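Long-range contacts in pectate lyase (Bacillus subtilis, PDB 5AMV), which cleaves polygalacturonate by calcium-dependent elimination, giving oligosaccharides with unsaturated galacturonosyl groups at their non-reducing ends: residues A[45-50]-A[123-127]; A[74-79]-A[164-168]; A[142-146]-A[182-186]. One frame throughout, in Å; residues are numbered along the deposited sequence.

In the fold
Following the chain from the N terminus, 45-50 leaves helix 38-45 and 74-79 forms a single helical turn before either finds its partner. Interaction 1 closes first, when the chain has passed through helix 105-121 into strand 122-124 and reaches 123-127. Interaction 2 closes at 164-168 and crosses interaction 1, since their segments alternate. Interaction 3 opens at 142-146, after interaction 1 has closed, and ends at 182-186, so it crosses interaction 2. Interactions 1 and 3 share the sheet in which strands 122-124 and 144-147 are neighbours; interactions 2 and 3 meet where D164 touches Q182 and Y183. Interactions 1 and 2 fasten N-terminal elements to later parts of the chain; interaction 3 joins neighbouring strands of the parallel beta-helix.

Interaction 1: residues A[45-50]-A[123-127]; sequences LGKETN and VDIPA
Segment 45-50 leaves helix 38-45 at G46, which takes positive phi (62/-154), then makes a type I turn from K47 to N50 closed by N50 N to K47 O (2.9 Å). N50, chi1 t, also sends ND2 to L45 O (3.0 Å). Opposite, 123-127 runs extended out of strand 122-124; E48 and P126 come nearest, CA to CA 4.8 Å. Apolar contacts dominate: L45 (m, t) puts CD1 3.9 Å from V123 CG2, and its CD2 lies 4.0 Å from I125 CD1 and 3.9 Å from P126 CD. The proline CB lies 3.2 Å from N50 O and 3.5 Å from E48 O. One water donates to G46 O (2.9 Å from the water) and D124 O (2.7 Å); a second donates to E48 O (2.5 Å) and accepts from A127 N (2.8 Å). E48 OE1 and D124 OD2 are like charges 3.6 Å apart, with E48 OE2 salt-bridged to K148 and D124 OD1 hydrogen-bonded to Q146. The post-helix turn thus packs on the end of strand 122-124, an outermost strand of its sheet in the family 1 parallel beta-helix.

Interaction 2: residues A[74-79]-A[164-168]; sequences GLNDYK and DYFPQ
Segment 74-79 is a single helical turn, 75-78, with G74 at its N-cap, while 164-168 is a loop that leaves strand 158-160 of the parallel beta-helix and leads to the short strand 168-170. The turn is held by D77 N to G74 O (2.9 Å) and, weakly, K79 N to L75 O (2.9 Å); K79 is the first residue to leave helical angles (-64/130). The side chain of D77 reaches back to the start of the turn, its OD2 accepting from G74 N at 2.8 Å. On the loop side D164 forms an Asx turn, OD1 taking the F166 N hydrogen at 2.8 Å, and Y165 (-73/-12) and F166 (-136/60) carry their rings to the helix. L75 and Y165 come to 6.1 Å between CA atoms, K79 and F166 to 8.5 Å.

No hydrogen bond crosses the interface; the contact is largely apolar, with the Y165 and F166 rings set against L75, Y78 and K79. Y165 (chi1 m) offers a ring face to L75, whose CB sits 4.0 Å from the ring centroid, 23° off the normal, a CH-pi contact; Y165 CD2 also approaches the edge of the Y78 ring, 3.9 Å from Y78 CD2. The polar ends point to other partners: Y165 OH bonds R206 and Y78 OH bonds N65. Helix 105-121 backs both segments, with Q117 and R120 against Y78 and S113 against F166. The F166 ring (chi1 m) turns its edge to L75 O, 3.8 Å from CZ, and to Y78 CB, 3.7 Å from CE2; K79 CA lies 3.8 Å from CZ and L75 CG 4.0 Å from CE1.

Interaction 3: residues A[142-146]-A[182-186]; sequences GGNFQ and QYDNI. With CA (calcium ion), chain C.
This contact belongs to the calcium site of the lyase, where the approach to strand 186-189 of the parallel beta-helix runs beside strand 144-147 and carries the calcium ligand D184. G142 takes positive phi (83/-12), G143 is extended (-84/157), and the chain enters the strand at N144. In the partner, Y183 and D184 are extended, N185 turns to helical angles (-71/-45), and I186 returns to strand conformation (-138/126). The register is parallel: F145 pairs with I186 at 4.7 Å and N144 faces N185 at 4.6 Å, CA to CA. F145 N donates to N185 O (2.9 Å, 155°), and I186 CA makes a CA-H...O contact with F145 O at 3.3 Å. F145 and I186 lie on the same face of the sheet, where F145 CB and I186 CG1 meet at 4.4 Å and the F145 ring (chi1 m) packs edge-to-face with F159. A water lies 2.8 Å from G143 O, to which it donates, and 2.9 Å from N185 ND2. Y183 leans on helix 105-121. D184, chi1 m, points its carboxylate to the metal, and D223 and D227 complete the protein ligands with three waters; D184 OD2 also hydrogen-bonds T187 OG1, and OD1 accepts from G224 N. D184 binds in bidentate fashion, with OD1 2.3 Å and OD2 2.4 Å from the calcium ion.

Interaction 1: residues A[45-50]-A[123-127]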
loop_
_atom_site.group_PDB
_atom_site.type_symbol
_atom_site.label_atom_id
_atom_site.label_comp_id
_atom_site.label_asym_id
_atom_site.label_seq_id
_atom_site.Cartn_x
_atom_site.Cartn_y
_atom_site.Cartn_z
ATOM N N LEU A 45 -18.763 -10.168 -2.271
ATOM C CA LEU A 45 -18.038 -9.654 -3.447
ATOM C C LEU A 45 -18.502 -10.305 -4.759
ATOM O O LEU A 45 -18.626 -9.646 -5.797
ATOM C CB LEU A 45 -16.507 -9.837 -3.311
ATOM C CG LEU A 45 -15.831 -9.137 -2.144
ATOM C CD1 LEU A 45 -14.383 -9.672 -1.968
ATOM C CD2 LEU A 45 -15.857 -7.580 -2.315
ATOM N N GLY A 46 -18.728 -11.614 -4.721
ATOM C CA GLY A 46 -19.032 -12.343 -5.954
ATOM C C GLY A 46 -17.887 -12.283 -6.961
ATOM O O GLY A 46 -16.710 -12.110 -6.601
ATOM N N LYS A 47 -18.233 -12.423 -8.241
ATOM C CA LYS A 47 -17.228 -12.527 -9.303
ATOM C C LYS A 47 -16.523 -11.192 -9.511
ATOM O O LYS A 47 -17.108 -10.147 -9.211
ATOM C CB LYS A 47 -17.881 -12.955 -10.619
ATOM C CG LYS A 47 -18.395 -14.392 -10.651
ATOM C CD LYS A 47 -19.199 -14.607 -11.918
ATOM C CE LYS A 47 -19.657 -16.048 -12.032
ATOM N NZ LYS A 47 -20.994 -16.088 -12.695
ATOM N N GLU A 48 -15.277 -11.232 -10.006
ATOM C CA GLU A 48 -14.490 -10.028 -10.219
ATOM C C GLU A 48 -15.214 -9.064 -11.172
ATOM O O GLU A 48 -14.922 -7.869 -11.193
ATOM C CB GLU A 48 -13.061 -10.361 -10.697
ATOM C CG GLU A 48 -12.925 -10.903 -12.126
ATOM C CD GLU A 48 -11.465 -11.154 -12.517
ATOM O OE1 GLU A 48 -10.917 -12.218 -12.177
ATOM O OE2 GLU A 48 -10.863 -10.289 -13.186
ATOM N N THR A 49 -16.162 -9.610 -11.944
ATOM C CA THR A 49 -16.959 -8.847 -12.923
ATOM C C THR A 49 -18.346 -8.448 -12.427
ATOM O O THR A 49 -19.168 -7.958 -13.214
ATOM C CB THR A 49 -17.163 -9.698 -14.214
ATOM O OG1 THR A 49 -17.564 -11.018 -13.829
ATOM C CG2 THR A 49 -15.869 -9.787 -15.037
ATOM N N ASN A 50 -18.630 -8.684 -11.148
ATOM C CA ASN A 50 -19.894 -8.302 -10.500
ATOM C C ASN A 50 -20.003 -6.782 -10.276
ATOM O O ASN A 50 -19.662 -6.254 -9.184
ATOM C CB ASN A 50 -20.031 -9.068 -9.172
ATOM C CG ASN A 50 -21.269 -8.692 -8.390
ATOM O OD1 ASN A 50 -22.225 -8.114 -8.930
ATOM N ND2 ASN A 50 -21.261 -9.008 -7.103
ATOM N N VAL A 123 -8.325 -11.400 -2.641
ATOM C CA VAL A 123 -9.675 -11.319 -3.247
ATOM C C VAL A 123 -9.759 -10.082 -4.123
ATOM O O VAL A 123 -9.191 -9.015 -3.754
ATOM C CB VAL A 123 -10.828 -11.307 -2.200
ATOM C CG1 VAL A 123 -10.945 -12.692 -1.578
ATOM C CG2 VAL A 123 -10.606 -10.155 -1.125
ATOM N N ASP A 124 -10.470 -10.203 -5.244
ATOM C CA ASP A 124 -10.694 -9.067 -6.145
ATOM C C ASP A 124 -11.933 -8.310 -5.756
ATOM O O ASP A 124 -12.996 -8.893 -5.469
ATOM C CB ASP A 124 -10.800 -9.494 -7.607
ATOM C CG ASP A 124 -9.486 -10.106 -8.158
ATOM O OD1 ASP A 124 -8.363 -9.913 -7.614
ATOM O OD2 ASP A 124 -9.572 -10.821 -9.170
ATOM N N ILE A 125 -11.789 -6.987 -5.743
ATOM C CA ILE A 125 -12.910 -6.105 -5.439
ATOM C C ILE A 125 -13.535 -5.643 -6.769
ATOM O O ILE A 125 -12.866 -4.947 -7.563
ATOM C CB ILE A 125 -12.481 -4.872 -4.609
ATOM C CG1 ILE A 125 -11.503 -5.288 -3.467
ATOM C CG2 ILE A 125 -13.746 -4.119 -4.121
ATOM C CD1 ILE A 125 -12.032 -6.389 -2.455
ATOM N N PRO A 126 -14.782 -6.057 -7.035
ATOM C CA PRO A 126 -15.382 -5.689 -8.321
ATOM C C PRO A 126 -15.844 -4.246 -8.329
ATOM O O PRO A 126 -15.827 -3.544 -7.302
ATOM C CB PRO A 126 -16.600 -6.630 -8.411
ATOM C CG PRO A 126 -17.048 -6.795 -6.980
ATOM C CD PRO A 126 -15.754 -6.741 -6.142
ATOM N N ALA A 127 -16.229 -3.781 -9.521
ATOM C CA ALA A 127 -16.623 -2.392 -9.715
ATOM C C ALA A 127 -17.839 -1.980 -8.883
ATOM O O ALA A 127 -18.730 -2.814 -8.591
ATOM C CB ALA A 127 -16.942 -2.172 -11.208
HETATM O O HOH W 1 -14.186 -10.814 -6.962
HETATM O O HOH W 2 -16.062 -5.655 -11.651
#

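Interaction 2: residues A[74-79]-A[164-168]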
loop_
_atom_site.group_PDB
_atom_site.type_symbol
_atom_site.label_atom_id
_atom_site.label_comp_id
_atom_site.label_asym_id
_atom_site.label_seq_id
_atom_site.Cartn_x
_atom_site.Cartn_y
_atom_site.Cartn_z
ATOM N N GLY A 74 -2.123 -22.522 8.502
ATOM C CA GLY A 74 -0.713 -22.125 8.753
ATOM C C GLY A 74 0.175 -22.611 7.612
ATOM O O GLY A 74 -0.293 -23.130 6.594
ATOM N N LEU A 75 1.481 -22.474 7.788
ATOM C CA LEU A 75 2.427 -22.776 6.718
ATOM C C LEU A 75 2.235 -24.193 6.189
ATOM O O LEU A 75 2.229 -24.399 4.987
ATOM C CB LEU A 75 3.848 -22.538 7.216
ATOM C CG LEU A 75 5.009 -22.678 6.212
ATOM C CD1 LEU A 75 6.190 -21.788 6.695
ATOM C CD2 LEU A 75 5.470 -24.139 6.084
ATOM N N ASN A 76 2.110 -25.154 7.101
ATOM C CA ASN A 76 2.030 -26.569 6.685
ATOM C C ASN A 76 0.784 -26.841 5.870
ATOM O O ASN A 76 0.776 -27.809 5.079
ATOM C CB ASN A 76 1.974 -27.503 7.926
ATOM C CG ASN A 76 3.316 -27.616 8.596
ATOM O OD1 ASN A 76 4.326 -27.137 8.084
ATOM N ND2 ASN A 76 3.348 -28.308 9.727
ATOM N N ASP A 77 -0.272 -26.029 6.058
ATOM C CA ASP A 77 -1.541 -26.257 5.342
ATOM C C ASP A 77 -1.385 -25.872 3.868
ATOM O O ASP A 77 -1.995 -26.484 2.997
ATOM C CB ASP A 77 -2.721 -25.508 5.978
ATOM C CG ASP A 77 -2.968 -25.982 7.397
ATOM O OD1 ASP A 77 -3.432 -27.146 7.511
ATOM O OD2 ASP A 77 -2.665 -25.238 8.352
ATOM N N TYR A 78 -0.549 -24.897 3.591
ATOM C CA TYR A 78 -0.322 -24.417 2.242
ATOM C C TYR A 78 0.883 -25.061 1.576
ATOM O O TYR A 78 0.973 -25.035 0.344
ATOM C CB TYR A 78 0.002 -22.918 2.314
ATOM C CG TYR A 78 -1.092 -22.057 2.837
ATOM C CD1 TYR A 78 -2.357 -22.069 2.262
ATOM C CD2 TYR A 78 -0.841 -21.144 3.855
ATOM C CE1 TYR A 78 -3.379 -21.210 2.723
ATOM C CE2 TYR A 78 -1.857 -20.277 4.317
ATOM C CZ TYR A 78 -3.101 -20.308 3.751
ATOM O OH TYR A 78 -4.105 -19.463 4.130
ATOM N N LYS A 79 1.808 -25.604 2.369
ATOM C CA LYS A 79 3.113 -26.040 1.831
ATOM C C LYS A 79 2.934 -27.171 0.837
ATOM O O LYS A 79 2.226 -28.155 1.091
ATOM C CB LYS A 79 4.076 -26.486 2.934
ATOM C CG LYS A 79 5.503 -26.620 2.400
ATOM C CD LYS A 79 6.463 -27.224 3.423
ATOM C CE LYS A 79 6.238 -28.747 3.682
ATOM N NZ LYS A 79 6.595 -29.721 2.540
ATOM N N ASP A 164 3.382 -13.489 3.685
ATOM C CA ASP A 164 3.605 -14.558 2.689
ATOM C C ASP A 164 4.533 -15.584 3.320
ATOM O O ASP A 164 5.688 -15.268 3.679
ATOM C CB ASP A 164 4.263 -13.892 1.448
ATOM C CG ASP A 164 4.476 -14.814 0.279
ATOM O OD1 ASP A 164 4.487 -16.049 0.407
ATOM O OD2 ASP A 164 4.647 -14.240 -0.837
ATOM N N TYR A 165 4.064 -16.835 3.426
ATOM C CA TYR A 165 4.900 -17.891 3.983
ATOM C C TYR A 165 6.030 -18.340 3.035
ATOM O O TYR A 165 6.920 -19.056 3.459
ATOM C CB TYR A 165 4.080 -19.125 4.340
ATOM C CG TYR A 165 3.243 -18.948 5.581
ATOM C CD1 TYR A 165 3.861 -18.832 6.842
ATOM C CD2 TYR A 165 1.850 -18.879 5.486
ATOM C CE1 TYR A 165 3.085 -18.659 7.992
ATOM C CE2 TYR A 165 1.075 -18.699 6.621
ATOM C CZ TYR A 165 1.718 -18.576 7.847
ATOM O OH TYR A 165 0.926 -18.385 8.957
ATOM N N PHE A 166 5.999 -17.927 1.768
ATOM C CA PHE A 166 6.923 -18.537 0.757
ATOM C C PHE A 166 7.561 -17.460 -0.126
ATOM O O PHE A 166 7.433 -17.502 -1.342
ATOM C CB PHE A 166 6.166 -19.563 -0.120
ATOM C CG PHE A 166 5.374 -20.546 0.705
ATOM C CD1 PHE A 166 6.044 -21.598 1.407
ATOM C CD2 PHE A 166 4.006 -20.409 0.809
ATOM C CE1 PHE A 166 5.289 -22.481 2.226
ATOM C CE2 PHE A 166 3.247 -21.309 1.614
ATOM C CZ PHE A 166 3.909 -22.324 2.344
ATOM N N PRO A 167 8.301 -16.521 0.492
ATOM C CA PRO A 167 8.968 -15.502 -0.315
ATOM C C PRO A 167 9.887 -16.116 -1.373
ATOM O O PRO A 167 10.552 -17.124 -1.114
ATOM C CB PRO A 167 9.833 -14.742 0.717
ATOM C CG PRO A 167 9.388 -15.122 2.051
ATOM C CD PRO A 167 8.559 -16.380 1.932
ATOM N N GLN A 168 9.908 -15.476 -2.544
ATOM C CA GLN A 168 10.734 -15.905 -3.656
ATOM C C GLN A 168 12.129 -15.277 -3.575
ATOM O O GLN A 168 12.239 -14.081 -3.341
ATOM C CB GLN A 168 10.083 -15.499 -4.955
ATOM C CG GLN A 168 10.797 -16.003 -6.198
ATOM C CD GLN A 168 10.185 -15.384 -7.457
ATOM O OE1 GLN A 168 10.026 -14.171 -7.537
ATOM N NE2 GLN A 168 9.803 -16.216 -8.408
#

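Interaction 3: residues A[142-146]-A[182-186]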
loop_
_atom_site.group_PDB
_atom_site.type_symbol
_atom_site.label_atom_id
_atom_site.label_comp_id
_atom_site.label_asym_id
_atom_site.label_seq_id
_atom_site.Cartn_x
_atom_site.Cartn_y
_atom_site.Cartn_z
ATOM N N GLY A 142 -4.264 -10.694 7.395
ATOM C CA GLY A 142 -3.657 -11.606 6.402
ATOM C C GLY A 142 -4.101 -11.406 4.951
ATOM O O GLY A 142 -3.473 -11.938 4.047
ATOM N N GLY A 143 -5.153 -10.610 4.736
ATOM C CA GLY A 143 -5.751 -10.464 3.416
ATOM C C GLY A 143 -5.065 -9.442 2.509
ATOM O O GLY A 143 -4.396 -8.513 2.987
ATOM N N ASN A 144 -5.270 -9.630 1.223
ATOM C CA ASN A 144 -4.777 -8.688 0.200
ATOM C C ASN A 144 -5.960 -8.408 -0.681
ATOM O O ASN A 144 -6.411 -9.297 -1.422
ATOM C CB ASN A 144 -3.624 -9.354 -0.564
ATOM C CG ASN A 144 -3.002 -8.455 -1.666
ATOM O OD1 ASN A 144 -3.507 -7.371 -2.064
ATOM N ND2 ASN A 144 -1.899 -8.906 -2.133
ATOM N N PHE A 145 -6.519 -7.194 -0.586
ATOM C CA PHE A 145 -7.597 -6.786 -1.507
ATOM C C PHE A 145 -6.946 -6.335 -2.813
ATOM O O PHE A 145 -6.050 -5.501 -2.775
ATOM C CB PHE A 145 -8.419 -5.611 -0.951
ATOM C CG PHE A 145 -9.394 -5.963 0.155
ATOM C CD1 PHE A 145 -9.445 -7.238 0.726
ATOM C CD2 PHE A 145 -10.214 -4.941 0.677
ATOM C CE1 PHE A 145 -10.351 -7.534 1.787
ATOM C CE2 PHE A 145 -11.121 -5.216 1.724
ATOM C CZ PHE A 145 -11.176 -6.502 2.280
ATOM N N GLN A 146 -7.381 -6.890 -3.958
ATOM C CA GLN A 146 -6.863 -6.413 -5.255
ATOM C C GLN A 146 -7.971 -5.656 -5.977
ATOM O O GLN A 146 -9.105 -6.123 -6.016
ATOM C CB GLN A 146 -6.362 -7.599 -6.122
ATOM C CG GLN A 146 -5.863 -7.071 -7.452
ATOM C CD GLN A 146 -5.120 -8.074 -8.322
ATOM O OE1 GLN A 146 -3.976 -7.803 -8.739
ATOM N NE2 GLN A 146 -5.768 -9.207 -8.646
ATOM N N GLN A 182 4.542 -11.631 -1.959
ATOM C CA GLN A 182 3.508 -11.304 -2.941
ATOM C C GLN A 182 2.363 -10.429 -2.445
ATOM O O GLN A 182 1.610 -9.929 -3.303
ATOM C CB GLN A 182 2.892 -12.580 -3.537
ATOM C CG GLN A 182 3.789 -13.281 -4.544
ATOM C CD GLN A 182 4.131 -12.395 -5.750
ATOM O OE1 GLN A 182 3.236 -11.954 -6.493
ATOM N NE2 GLN A 182 5.429 -12.139 -5.952
ATOM N N TYR A 183 2.162 -10.293 -1.126
ATOM C CA TYR A 183 0.879 -9.709 -0.675
ATOM C C TYR A 183 1.047 -8.330 -0.142
ATOM O O TYR A 183 1.898 -8.092 0.709
ATOM C CB TYR A 183 0.163 -10.594 0.396
ATOM C CG TYR A 183 0.135 -12.017 -0.061
ATOM C CD1 TYR A 183 -0.471 -12.350 -1.275
ATOM C CD2 TYR A 183 0.786 -13.020 0.673
ATOM C CE1 TYR A 183 -0.424 -13.645 -1.758
ATOM C CE2 TYR A 183 0.825 -14.322 0.209
ATOM C CZ TYR A 183 0.227 -14.637 -0.983
ATOM O OH TYR A 183 0.341 -15.922 -1.474
ATOM N N ASP A 184 0.194 -7.440 -0.630
ATOM C CA ASP A 184 0.053 -6.113 -0.038
ATOM C C ASP A 184 -1.250 -6.148 0.778
ATOM O O ASP A 184 -2.043 -7.093 0.633
ATOM C CB ASP A 184 -0.128 -5.098 -1.167
ATOM C CG ASP A 184 0.961 -5.145 -2.215
ATOM O OD1 ASP A 184 2.148 -5.371 -1.910
ATOM O OD2 ASP A 184 0.657 -4.863 -3.404
ATOM N N ASN A 185 -1.548 -5.101 1.567
ATOM C CA ASN A 185 -2.908 -5.003 2.136
ATOM C C ASN A 185 -3.924 -4.663 1.030
ATOM O O ASN A 185 -4.978 -5.301 0.936
ATOM C CB ASN A 185 -2.950 -3.966 3.273
ATOM C CG ASN A 185 -1.847 -4.199 4.268
ATOM O OD1 ASN A 185 -0.911 -3.380 4.370
ATOM N ND2 ASN A 185 -1.923 -5.319 5.028
ATOM N N ILE A 186 -3.570 -3.694 0.175
ATOM C CA ILE A 186 -4.415 -3.335 -0.970
ATOM C C ILE A 186 -3.495 -3.119 -2.189
ATOM O O ILE A 186 -2.512 -2.360 -2.113
ATOM C CB ILE A 186 -5.214 -2.024 -0.721
ATOM C CG1 ILE A 186 -6.133 -2.172 0.490
ATOM C CG2 ILE A 186 -6.033 -1.619 -1.992
ATOM C CD1 ILE A 186 -6.782 -0.840 0.920
HETATM CA CA CA C . 2.979 -4.834 -4.015
HETATM O O HOH W 3 -4.189 -7.067 5.430
HETATM O O HOH W 4 2.616 -7.078 -4.589
HETATM O O HOH W 5 4.958 -4.039 -4.989
HETATM O O HOH W 6 2.137 -4.128 -6.058
#